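Local structure of putative GGDEF domain protein (Pseudomonas aeruginosa, 7E6G) at residues 145-149 / 150-154; 246-249 / 250-254; 97-100 / 101-105; 108-111 / 112-116. The protein probably catalyses the joining of two GTP molecules into the second messenger cyclic di-GMP, releasing diphosphate, as a magnesium-dependent diguanylate cyclase with a GGDEF domain. One frame throughout, in Å; residues are numbered along the deposited sequence.

Contact 1: 145-149 / 150-154. With G2P (phosphomethylphosphonic acid guanylate ester), chain H.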
loop_
_atom_site.group_PDB
_atom_site.type_symbol
_atom_site.label_atom_id
_atom_site.label_comp_id
_atom_site.label_asym_id
_atom_site.label_seq_id
_atom_site.Cartn_x
_atom_site.Cartn_y
_atom_site.Cartn_z
ATOM N N GLN A 145 48.638 0.221 38.209
ATOM C CA GLN A 145 49.820 0.993 37.832
ATOM C C GLN A 145 49.546 1.851 36.605
ATOM O O GLN A 145 49.995 3.002 36.530
ATOM C CB GLN A 145 51.014 0.080 37.570
ATOM C CG GLN A 145 51.887 -0.138 38.778
ATOM C CD GLN A 145 52.941 0.944 38.972
ATOM O OE1 GLN A 145 52.707 2.148 38.725
ATOM N NE2 GLN A 145 54.128 0.513 39.414
ATOM N N VAL A 146 48.816 1.306 35.629
ATOM C CA VAL A 146 48.449 2.114 34.478
ATOM C C VAL A 146 47.694 3.345 34.943
ATOM O O VAL A 146 48.037 4.481 34.593
ATOM C CB VAL A 146 47.627 1.292 33.471
ATOM C CG1 VAL A 146 47.229 2.157 32.304
ATOM C CG2 VAL A 146 48.410 0.089 32.988
ATOM N N ASN A 147 46.683 3.143 35.784
ATOM C CA ASN A 147 45.852 4.277 36.172
ATOM C C ASN A 147 46.624 5.266 37.032
ATOM O O ASN A 147 46.442 6.483 36.908
ATOM C CB ASN A 147 44.610 3.782 36.891
ATOM C CG ASN A 147 43.642 3.090 35.953
ATOM O OD1 ASN A 147 43.314 3.591 34.879
ATOM N ND2 ASN A 147 43.190 1.923 36.353
ATOM N N ASP A 148 47.515 4.771 37.880
ATOM C CA ASP A 148 48.220 5.634 38.812
ATOM C C ASP A 148 49.316 6.426 38.124
ATOM O O ASP A 148 49.559 7.584 38.490
ATOM C CB ASP A 148 48.793 4.806 39.966
ATOM C CG ASP A 148 47.698 4.246 40.891
ATOM O OD1 ASP A 148 46.556 4.775 40.881
ATOM O OD2 ASP A 148 47.972 3.279 41.639
ATOM N N THR A 149 49.964 5.849 37.117
ATOM C CA THR A 149 51.027 6.550 36.415
ATOM C C THR A 149 50.504 7.460 35.305
ATOM O O THR A 149 51.032 8.559 35.104
ATOM C CB THR A 149 52.012 5.537 35.831
ATOM O OG1 THR A 149 52.535 4.723 36.885
ATOM C CG2 THR A 149 53.142 6.237 35.132
ATOM N N TRP A 150 49.482 7.044 34.562
ATOM C CA TRP A 150 49.075 7.817 33.398
ATOM C C TRP A 150 47.643 8.326 33.471
ATOM O O TRP A 150 47.189 8.985 32.529
ATOM C CB TRP A 150 49.271 6.983 32.125
ATOM C CG TRP A 150 50.718 6.709 31.809
ATOM C CD1 TRP A 150 51.631 7.589 31.298
ATOM C CD2 TRP A 150 51.420 5.474 32.001
ATOM N NE1 TRP A 150 52.852 6.978 31.155
ATOM C CE2 TRP A 150 52.747 5.677 31.577
ATOM C CE3 TRP A 150 51.055 4.216 32.493
ATOM C CZ2 TRP A 150 53.710 4.668 31.634
ATOM C CZ3 TRP A 150 52.008 3.212 32.536
ATOM C CH2 TRP A 150 53.320 3.445 32.104
ATOM N N GLY A 151 46.922 8.049 34.548
ATOM C CA GLY A 151 45.556 8.505 34.667
ATOM C C GLY A 151 44.539 7.484 34.182
ATOM O O GLY A 151 44.840 6.560 33.429
ATOM N N HIS A 152 43.297 7.680 34.624
ATOM C CA HIS A 152 42.240 6.746 34.274
ATOM C C HIS A 152 41.851 6.860 32.802
ATOM O O HIS A 152 41.407 5.875 32.208
ATOM C CB HIS A 152 41.048 6.957 35.214
ATOM C CG HIS A 152 41.283 6.418 36.599
ATOM N ND1 HIS A 152 40.901 5.149 36.985
ATOM C CD2 HIS A 152 41.894 6.964 37.680
ATOM C CE1 HIS A 152 41.254 4.942 38.242
ATOM N NE2 HIS A 152 41.862 6.028 38.686
ATOM N N ASP A 153 42.033 8.033 32.184
ATOM C CA ASP A 153 41.761 8.160 30.754
ATOM C C ASP A 153 42.741 7.314 29.939
ATOM O O ASP A 153 42.365 6.693 28.930
ATOM C CB ASP A 153 41.811 9.640 30.354
ATOM C CG ASP A 153 40.526 10.409 30.732
ATOM O OD1 ASP A 153 39.462 10.177 30.115
ATOM O OD2 ASP A 153 40.565 11.252 31.655
ATOM N N SER A 154 43.993 7.234 30.401
ATOM C CA SER A 154 44.977 6.369 29.767
ATOM C C SER A 154 44.609 4.898 29.926
ATOM O O SER A 154 44.662 4.130 28.957
ATOM C CB SER A 154 46.355 6.638 30.356
ATOM O OG SER A 154 46.764 7.961 30.065
HETATM P PG G2P H . 46.171 -7.551 39.552
HETATM O O1G G2P H . 45.381 -8.370 38.906
HETATM O O2G G2P H . 47.332 -7.419 38.981
HETATM O O3G G2P H . 46.233 -7.742 40.870
HETATM O O3B G2P H . 45.367 -6.264 39.366
HETATM P PB G2P H . 45.449 -4.710 39.581
HETATM O O1B G2P H . 45.250 -4.283 38.372
HETATM O O2B G2P H . 46.545 -4.263 40.187
HETATM C C3A G2P H . 44.184 -4.131 40.611
HETATM P PA G2P H . 42.601 -4.542 40.517
HETATM O O1A G2P H . 42.796 -4.870 41.853
HETATM O O2A G2P H . 42.866 -5.460 39.441
HETATM O "O5'" G2P H . 42.470 -3.099 40.198
HETATM C "C5'" G2P H . 42.175 -2.605 38.897
HETATM C "C4'" G2P H . 41.869 -1.141 38.898
HETATM O "O4'" G2P H . 40.952 -1.065 37.962
HETATM C "C3'" G2P H . 41.046 -0.814 40.026
HETATM O "O3'" G2P H . 41.759 0.063 40.807
HETATM C "C2'" G2P H . 39.886 -0.189 39.358
HETATM O "O2'" G2P H . 39.388 0.936 39.950
HETATM C "C1'" G2P H . 40.439 0.142 38.095
HETATM N N9 G2P H . 39.443 0.345 37.112
HETATM C C8 G2P H . 38.324 -0.294 37.198
HETATM N N7 G2P H . 37.544 0.022 36.215
HETATM C C5 G2P H . 38.147 0.850 35.480
HETATM C C6 G2P H . 37.795 1.443 34.368
HETATM O O6 G2P H . 36.744 1.293 33.834
HETATM N N1 G2P H . 38.679 2.300 33.768
HETATM C C2 G2P H . 39.871 2.509 34.356
HETATM N N2 G2P H . 40.650 3.275 33.796
HETATM N N3 G2P H . 40.170 1.890 35.486
HETATM C C4 G2P H . 39.337 1.047 36.036
#

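Contact 2: 246-249 / 250-254. With G2P (phosphomethylphosphonic acid guanylate ester), chain H.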
loop_
_atom_site.group_PDB
_atom_site.type_symbol
_atom_site.label_atom_id
_atom_site.label_comp_id
_atom_site.label_asym_id
_atom_site.label_seq_id
_atom_site.Cartn_x
_atom_site.Cartn_y
_atom_site.Cartn_z
ATOM N N ALA A 246 39.896 -20.628 38.005
ATOM C CA ALA A 246 41.101 -20.817 37.199
ATOM C C ALA A 246 41.873 -19.507 37.066
ATOM O O ALA A 246 43.097 -19.477 37.243
ATOM C CB ALA A 246 40.744 -21.383 35.827
ATOM N N LEU A 247 41.163 -18.411 36.766
ATOM C CA LEU A 247 41.758 -17.078 36.820
ATOM C C LEU A 247 42.476 -16.817 38.142
ATOM O O LEU A 247 43.573 -16.240 38.160
ATOM C CB LEU A 247 40.679 -16.020 36.606
ATOM C CG LEU A 247 41.099 -14.677 36.022
ATOM C CD1 LEU A 247 39.871 -13.917 35.603
ATOM C CD2 LEU A 247 41.836 -13.883 37.030
ATOM N N LEU A 248 41.855 -17.179 39.263
ATOM C CA LEU A 248 42.516 -16.965 40.549
ATOM C C LEU A 248 43.831 -17.732 40.618
ATOM O O LEU A 248 44.847 -17.201 41.087
ATOM C CB LEU A 248 41.600 -17.383 41.689
ATOM C CG LEU A 248 41.596 -16.586 42.984
ATOM C CD1 LEU A 248 41.380 -17.554 44.106
ATOM C CD2 LEU A 248 42.865 -15.791 43.213
ATOM N N ASP A 249 43.834 -18.983 40.148
ATOM C CA ASP A 249 45.079 -19.756 40.156
ATOM C C ASP A 249 46.134 -19.129 39.245
ATOM O O ASP A 249 47.322 -19.091 39.592
ATOM C CB ASP A 249 44.811 -21.198 39.742
ATOM C CG ASP A 249 43.966 -21.940 40.753
ATOM O OD1 ASP A 249 44.020 -21.579 41.963
ATOM O OD2 ASP A 249 43.234 -22.867 40.323
ATOM N N ALA A 250 45.726 -18.660 38.065
ATOM C CA ALA A 250 46.646 -17.905 37.228
ATOM C C ALA A 250 47.256 -16.760 38.022
ATOM O O ALA A 250 48.478 -16.579 38.046
ATOM C CB ALA A 250 45.923 -17.387 35.984
ATOM N N LYS A 251 46.415 -16.007 38.727
ATOM C CA LYS A 251 46.903 -14.816 39.409
ATOM C C LYS A 251 47.849 -15.165 40.546
ATOM O O LYS A 251 48.848 -14.473 40.760
ATOM C CB LYS A 251 45.732 -13.991 39.928
ATOM C CG LYS A 251 45.856 -12.527 39.561
ATOM C CD LYS A 251 44.946 -12.190 38.391
ATOM C CE LYS A 251 44.620 -10.713 38.321
ATOM N NZ LYS A 251 44.967 -10.057 37.081
ATOM N N ARG A 252 47.546 -16.229 41.292
ATOM C CA ARG A 252 48.393 -16.628 42.409
ATOM C C ARG A 252 49.722 -17.197 41.936
ATOM O O ARG A 252 50.718 -17.123 42.667
ATOM C CB ARG A 252 47.662 -17.651 43.265
ATOM C CG ARG A 252 46.502 -17.074 44.020
ATOM C CD ARG A 252 45.852 -18.149 44.861
ATOM N NE ARG A 252 45.046 -17.578 45.932
ATOM C CZ ARG A 252 43.994 -18.184 46.472
ATOM N NH1 ARG A 252 43.631 -19.387 46.034
ATOM N NH2 ARG A 252 43.313 -17.594 47.453
ATOM N N SER A 253 49.762 -17.750 40.723
ATOM C CA SER A 253 50.940 -18.424 40.194
ATOM C C SER A 253 51.851 -17.503 39.392
ATOM O O SER A 253 52.741 -17.991 38.696
ATOM C CB SER A 253 50.512 -19.622 39.336
ATOM O OG SER A 253 50.238 -19.250 37.996
ATOM N N GLY A 254 51.636 -16.190 39.442
ATOM C CA GLY A 254 52.615 -15.276 38.884
ATOM C C GLY A 254 52.269 -14.368 37.712
ATOM O O GLY A 254 53.144 -13.625 37.256
HETATM P PG G2P H . 46.171 -7.551 39.552
HETATM O O1G G2P H . 45.381 -8.370 38.906
HETATM O O2G G2P H . 47.332 -7.419 38.981
HETATM O O3G G2P H . 46.233 -7.742 40.870
HETATM O O3B G2P H . 45.367 -6.264 39.366
HETATM P PB G2P H . 45.449 -4.710 39.581
HETATM O O1B G2P H . 45.250 -4.283 38.372
HETATM O O2B G2P H . 46.545 -4.263 40.187
HETATM C C3A G2P H . 44.184 -4.131 40.611
HETATM P PA G2P H . 42.601 -4.542 40.517
HETATM O O1A G2P H . 42.796 -4.870 41.853
HETATM O O2A G2P H . 42.866 -5.460 39.441
HETATM O "O5'" G2P H . 42.470 -3.099 40.198
HETATM C "C5'" G2P H . 42.175 -2.605 38.897
HETATM C "C4'" G2P H . 41.869 -1.141 38.898
HETATM O "O4'" G2P H . 40.952 -1.065 37.962
HETATM C "C3'" G2P H . 41.046 -0.814 40.026
HETATM O "O3'" G2P H . 41.759 0.063 40.807
HETATM C "C2'" G2P H . 39.886 -0.189 39.358
HETATM O "O2'" G2P H . 39.388 0.936 39.950
HETATM C "C1'" G2P H . 40.439 0.142 38.095
HETATM N N9 G2P H . 39.443 0.345 37.112
HETATM C C8 G2P H . 38.324 -0.294 37.198
HETATM N N7 G2P H . 37.544 0.022 36.215
HETATM C C5 G2P H . 38.147 0.850 35.480
HETATM C C6 G2P H . 37.795 1.443 34.368
HETATM O O6 G2P H . 36.744 1.293 33.834
HETATM N N1 G2P H . 38.679 2.300 33.768
HETATM C C2 G2P H . 39.871 2.509 34.356
HETATM N N2 G2P H . 40.650 3.275 33.796
HETATM N N3 G2P H . 40.170 1.890 35.486
HETATM C C4 G2P H . 39.337 1.047 36.036
#

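Contact 3: 97-100 / 101-105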
loop_
_atom_site.group_PDB
_atom_site.type_symbol
_atom_site.label_atom_id
_atom_site.label_comp_id
_atom_site.label_asym_id
_atom_site.label_seq_id
_atom_site.Cartn_x
_atom_site.Cartn_y
_atom_site.Cartn_z
ATOM N N LEU A 97 17.687 1.743 22.375
ATOM C CA LEU A 97 17.431 1.103 23.666
ATOM C C LEU A 97 18.209 -0.201 23.801
ATOM O O LEU A 97 18.802 -0.479 24.851
ATOM C CB LEU A 97 15.936 0.846 23.871
ATOM C CG LEU A 97 15.016 2.032 24.187
ATOM C CD1 LEU A 97 13.552 1.689 23.857
ATOM C CD2 LEU A 97 15.156 2.449 25.613
ATOM N N LYS A 98 18.178 -1.029 22.749
ATOM C CA LYS A 98 18.920 -2.287 22.732
ATOM C C LYS A 98 20.412 -2.039 22.909
ATOM O O LYS A 98 21.068 -2.670 23.748
ATOM C CB LYS A 98 18.652 -3.018 21.415
ATOM C CG LYS A 98 19.237 -4.428 21.328
ATOM C CD LYS A 98 18.220 -5.500 21.737
ATOM C CE LYS A 98 18.810 -6.507 22.741
ATOM N NZ LYS A 98 18.218 -7.888 22.743
ATOM N N GLU A 99 20.958 -1.124 22.113
ATOM C CA GLU A 99 22.339 -0.695 22.264
ATOM C C GLU A 99 22.657 -0.339 23.716
ATOM O O GLU A 99 23.660 -0.797 24.274
ATOM C CB GLU A 99 22.598 0.488 21.319
ATOM C CG GLU A 99 23.993 1.077 21.379
ATOM C CD GLU A 99 24.995 0.274 20.567
ATOM O OE1 GLU A 99 24.628 -0.825 20.083
ATOM O OE2 GLU A 99 26.157 0.732 20.428
ATOM N N ALA A 100 21.796 0.453 24.357
ATOM C CA ALA A 100 22.055 0.839 25.739
ATOM C C ALA A 100 21.957 -0.344 26.690
ATOM O O ALA A 100 22.617 -0.359 27.735
ATOM C CB ALA A 100 21.094 1.939 26.179
ATOM N N SER A 101 21.154 -1.337 26.381
ATOM C CA SER A 101 21.056 -2.397 27.367
ATOM C C SER A 101 22.133 -3.477 27.214
ATOM O O SER A 101 22.481 -4.122 28.208
ATOM C CB SER A 101 19.647 -2.996 27.351
ATOM O OG SER A 101 19.561 -4.138 26.532
ATOM N N ILE A 102 22.718 -3.675 26.036
ATOM C CA ILE A 102 23.587 -4.832 25.830
ATOM C C ILE A 102 25.007 -4.479 25.423
ATOM O O ILE A 102 25.854 -5.383 25.377
ATOM C CB ILE A 102 22.994 -5.833 24.811
ATOM C CG1 ILE A 102 22.795 -5.155 23.450
ATOM C CG2 ILE A 102 21.714 -6.450 25.346
ATOM C CD1 ILE A 102 23.202 -5.976 22.302
ATOM N N ARG A 103 25.314 -3.227 25.112
ATOM C CA ARG A 103 26.664 -2.867 24.697
ATOM C C ARG A 103 27.318 -1.964 25.729
ATOM O O ARG A 103 26.659 -1.119 26.344
ATOM C CB ARG A 103 26.692 -2.207 23.313
ATOM C CG ARG A 103 26.199 -3.133 22.193
ATOM C CD ARG A 103 26.993 -2.976 20.894
ATOM N NE ARG A 103 27.900 -4.105 20.629
ATOM C CZ ARG A 103 27.595 -5.149 19.855
ATOM N NH1 ARG A 103 26.396 -5.212 19.284
ATOM N NH2 ARG A 103 28.475 -6.131 19.657
ATOM N N ASP A 104 28.610 -2.195 25.942
ATOM C CA ASP A 104 29.380 -1.465 26.931
ATOM C C ASP A 104 29.816 -0.123 26.360
ATOM O O ASP A 104 30.472 -0.094 25.311
ATOM C CB ASP A 104 30.598 -2.282 27.350
ATOM C CG ASP A 104 31.604 -1.469 28.149
ATOM O OD1 ASP A 104 31.275 -1.055 29.289
ATOM O OD2 ASP A 104 32.724 -1.242 27.630
ATOM N N PRO A 105 29.498 0.994 27.015
ATOM C CA PRO A 105 29.813 2.316 26.419
ATOM C C PRO A 105 31.277 2.531 26.061
ATOM O O PRO A 105 31.574 3.002 24.956
ATOM C CB PRO A 105 29.339 3.290 27.501
ATOM C CG PRO A 105 28.207 2.541 28.192
ATOM C CD PRO A 105 28.620 1.093 28.196
#

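Contact 4: 108-111 / 112-116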
loop_
_atom_site.group_PDB
_atom_site.type_symbol
_atom_site.label_atom_id
_atom_site.label_comp_id
_atom_site.label_asym_id
_atom_site.label_seq_id
_atom_site.Cartn_x
_atom_site.Cartn_y
_atom_site.Cartn_z
ATOM N N GLY A 108 32.647 -0.701 23.457
ATOM C CA GLY A 108 31.790 -1.227 22.418
ATOM C C GLY A 108 31.477 -2.700 22.545
ATOM O O GLY A 108 30.520 -3.171 21.916
ATOM N N LEU A 109 32.232 -3.439 23.357
ATOM C CA LEU A 109 32.006 -4.866 23.531
ATOM C C LEU A 109 30.614 -5.163 24.088
ATOM O O LEU A 109 29.974 -4.293 24.687
ATOM C CB LEU A 109 33.047 -5.433 24.477
ATOM C CG LEU A 109 34.432 -5.445 23.885
ATOM C CD1 LEU A 109 35.368 -5.938 24.969
ATOM C CD2 LEU A 109 34.444 -6.360 22.685
ATOM N N PRO A 110 30.231 -6.378 24.083
ATOM C CA PRO A 110 29.062 -6.797 24.721
ATOM C C PRO A 110 29.177 -6.700 26.172
ATOM O O PRO A 110 30.131 -6.974 26.649
ATOM C CB PRO A 110 29.084 -8.203 24.395
ATOM C CG PRO A 110 29.614 -8.288 23.130
ATOM C CD PRO A 110 30.485 -7.200 22.960
ATOM N N ASN A 111 28.157 -6.389 26.865
ATOM C CA ASN A 111 28.171 -6.305 28.268
ATOM C C ASN A 111 27.788 -7.476 29.065
ATOM O O ASN A 111 27.729 -8.407 28.567
ATOM C CB ASN A 111 27.497 -5.060 28.682
ATOM C CG ASN A 111 26.085 -5.108 28.662
ATOM O OD1 ASN A 111 25.507 -5.995 28.446
ATOM N ND2 ASN A 111 25.578 -4.128 28.985
ATOM N N ARG A 112 27.673 -7.365 30.339
ATOM C CA ARG A 112 27.334 -8.423 31.175
ATOM C C ARG A 112 26.031 -8.994 30.938
ATOM O O ARG A 112 25.925 -10.079 31.001
ATOM C CB ARG A 112 27.378 -7.993 32.520
ATOM C CG ARG A 112 28.558 -8.282 33.296
ATOM C CD ARG A 112 28.156 -8.538 34.673
ATOM N NE ARG A 112 29.302 -8.868 35.381
ATOM C CZ ARG A 112 29.383 -9.717 36.294
ATOM N NH1 ARG A 112 28.415 -10.237 36.755
ATOM N NH2 ARG A 112 30.441 -9.903 36.796
ATOM N N ARG A 113 25.032 -8.224 30.647
ATOM C CA ARG A 113 23.768 -8.663 30.323
ATOM C C ARG A 113 23.781 -9.428 29.108
ATOM O O ARG A 113 23.091 -10.240 29.073
ATOM C CB ARG A 113 22.826 -7.493 30.242
ATOM C CG ARG A 113 21.434 -7.802 29.829
ATOM C CD ARG A 113 20.506 -6.674 29.828
ATOM N NE ARG A 113 20.168 -6.342 31.175
ATOM C CZ ARG A 113 20.443 -5.212 31.815
ATOM N NH1 ARG A 113 21.050 -4.188 31.295
ATOM N NH2 ARG A 113 20.152 -5.143 33.016
ATOM N N MET A 114 24.510 -9.077 28.098
ATOM C CA MET A 114 24.583 -9.805 26.922
ATOM C C MET A 114 25.154 -11.144 27.034
ATOM O O MET A 114 24.817 -11.990 26.366
ATOM C CB MET A 114 25.245 -9.057 25.902
ATOM C CG MET A 114 24.449 -9.180 24.734
ATOM S SD MET A 114 25.380 -9.143 23.317
ATOM C CE MET A 114 26.314 -10.557 23.363
ATOM N N LEU A 115 26.143 -11.236 27.819
ATOM C CA LEU A 115 26.825 -12.367 28.102
ATOM C C LEU A 115 26.144 -13.334 28.829
ATOM O O LEU A 115 26.267 -14.375 28.583
ATOM C CB LEU A 115 28.105 -11.980 28.727
ATOM C CG LEU A 115 28.950 -12.027 27.544
ATOM C CD1 LEU A 115 29.198 -10.795 26.788
ATOM C CD2 LEU A 115 30.116 -12.803 27.709
ATOM N N LEU A 116 25.433 -12.942 29.787
ATOM C CA LEU A 116 24.621 -13.730 30.565
ATOM C C LEU A 116 23.488 -14.276 29.809
ATOM O O LEU A 116 22.979 -15.208 30.171
ATOM C CB LEU A 116 24.131 -12.949 31.677
ATOM C CG LEU A 116 25.147 -12.718 32.676
ATOM C CD1 LEU A 116 24.706 -11.964 33.815
ATOM C CD2 LEU A 116 25.713 -13.945 33.156
#

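Contact 1: 145-149 / 150-154
The side-chain amide of Asn147 lies stacked over the imidazole of His152, the two planes only 12° apart, while the same amide binds the guanine of the GTP analogue G2P. Asn147 CB sits above the middle of the imidazole, 3.9 Å from the ring centroid, and ND1 passes beneath the amide. With CG beside its own backbone N (chi1 -71°), Asn147 turns its amide toward the base. OD1 accepts an almost straight bond from G2P N2 at 2.9 Å, with 173° at the hydrogen, and ND2 gives a weaker, bent one to N3. His152 O takes a second, weak bond from N2 at 3.1 Å, so both helices contribute to one side of the purine. Asp156, a little further on, also binds G2P. The tight turn between the two helices belongs to the GGDEF domain, and an asparagine here recognising guanine is as in other diguanylate cyclases. Gly151 makes the corner: it leaves helix 143-150 with positive phi and sits at the N-cap position of helix 152-168, while its N bonds back to Asn147 O at 2.9 Å, closing the end of helix 143-150. On the far flank Thr149 CG2 lies over the six-membered ring of Trp150, 3.6 Å from its centroid, the two side chains pointing the same way. Gln145 O is gripped twice by Thr149, by N and by OG1, from opposite faces of the carbonyl. Trp150 NE1 is bonded to Glu217, and Ser154 OG reaches back to Trp150 O at 2.7 Å from above the carbonyl plane.

Contact 2: 246-249 / 250-254
Leu248 CD1 covers one face of the Arg252 guanidinium, 3.4 Å above its plane and displaced toward the rim, nearest NH1. NE of the same group makes a weak hydrogen bond to Thr216 O of the second subunit, whose Thr216 also packs on Leu248. The Asp249 carboxylate stays apart from the guanidinium, with OD1 4.6 Å from Arg252 NH1. Both residues lie on the last turn of helix 236-252, within a beta-alpha-beta unit, where Arg252 N bonds to Leu248 O at 2.9 Å and Ser253 N closes the turn on Asp249 O. Toward the active site, Leu247 and Lys251 run side by side, CD2 of the leucine 3.8 Å from CD of the lysine. Bends at chi2 (102°) and chi4 carry the lysine on to the ligand. There NZ is hydrogen-bonded to Asp139, a magnesium ligand, and forms a salt bridge with Asp141. It also lies beside the terminal phosphate of G2P, although the modelled spacing to that group is too tight to be trusted in detail. Lys251 NZ thus sits between acidic residues and phosphate, consistent with offsetting the negative charge gathered around the nucleotide and metal.

Contact 3: 97-100 / 101-105
Ser101, the first residue of 101-105, turns back on the preceding helical turn: its N bonds to Leu97 O at 2.9 Å and, more weakly, to Lys98 O. Ser101 OG adds another weak bond to Lys98 O at 3.5 Å. On that turn Leu97 and Lys98 pack on Leu97 of the second subunit. Ile102 N is bonded to that same Lys98 carbonyl, so Lys98 O collects several donors as the helix ends. With chi1 at 60°, CG1 of Ile102 lies between its own backbone N and carbonyl carbon, on the side of Lys98 O; the other branch, CG2, meets the bent Lys98 chain at CE, 3.9 Å away. Arg103 is the first residue outside the helix, yet its N still reaches Glu99 O at 3.1 Å. Its CD sets a methylene beside the carboxylate oxygen Glu99 OE1; the opposite charges come near but do not pair, OE1 staying 4.7 Å from Arg103 NE. NE bonds instead to Gly108 O. Asp104 then turns away, OD2 bonding to Thr107 OG1. The arrangement is the C-terminal end of the long helix 27-102, passing into the Asp-Pro-Leu-Thr-Gly-Leu-Pro-Asn sequence that opens the catalytic domain in many GGDEF proteins.

Contact 4: 108-111 / 112-116
Asn111 faces the first turn of helix 112-128 with its amide oxygen foremost, while Pro110, one residue earlier, presents the flank of its ring to the side chains of Met114 and Leu115. The asparagine is the N-cap. Its chi1 of 79° swings the amide over the start of the helix, where OD1 accepts from Met114 N at 3.3 Å; the donor lies nearly straight beyond the oxygen, at a C=O...N angle of 164°. The other end of the amide is fixed as well, since ND2 donates to Ser101 O at the end of the long helix, so the flip of the group is set from two sides. The backbone carbonyl of Asn111 accepts a weaker bond from Leu115 N at 3.3 Å. Pro110 meets both Met114 and Leu115 chiefly through CB. The methionine, bent at chi2 and chi3, crosses the ring obliquely and brings CE to 3.8 Å from Pro110 CB, while Leu115 CD1 approaches the same CB at 3.5 Å. The Pro110-Leu115 pair, N' with N4, fits a hydrophobic staple, here alongside the cap; Met114, at N3, adds to it. Arg112 starts away from 108-111 and is engaged elsewhere: it forms a cation-pi contact with Trp179, and NH1 makes a salt bridge to Glu161 of the second subunit. The capping oxygen would supply a hydrogen-bond acceptor, and partial negative charge, to the positive end of the helix dipole.

Along the chain the order is contact 3, contact 4, contact 1, contact 2. Contacts 3 and 4 adjoin, their centres about 8 Å apart, and are tied by backbone bonds where helix 27-102 gives way to helix 112-128. The other two lie at the nucleotide site, about 24 Å apart between centres, and meet only through G2P: contact 1, between helices 143-150 and 152-168, holds the guanine, whereas contact 2, on helix 236-252, faces the phosphates. Contact 1 stands about 12 Å from contact 3 at the nearest atoms. Contacts 2, 3 and 4 all touch the second subunit, so the same neighbouring subunit is met at the junction of stalk and domain and beside the nucleotide site.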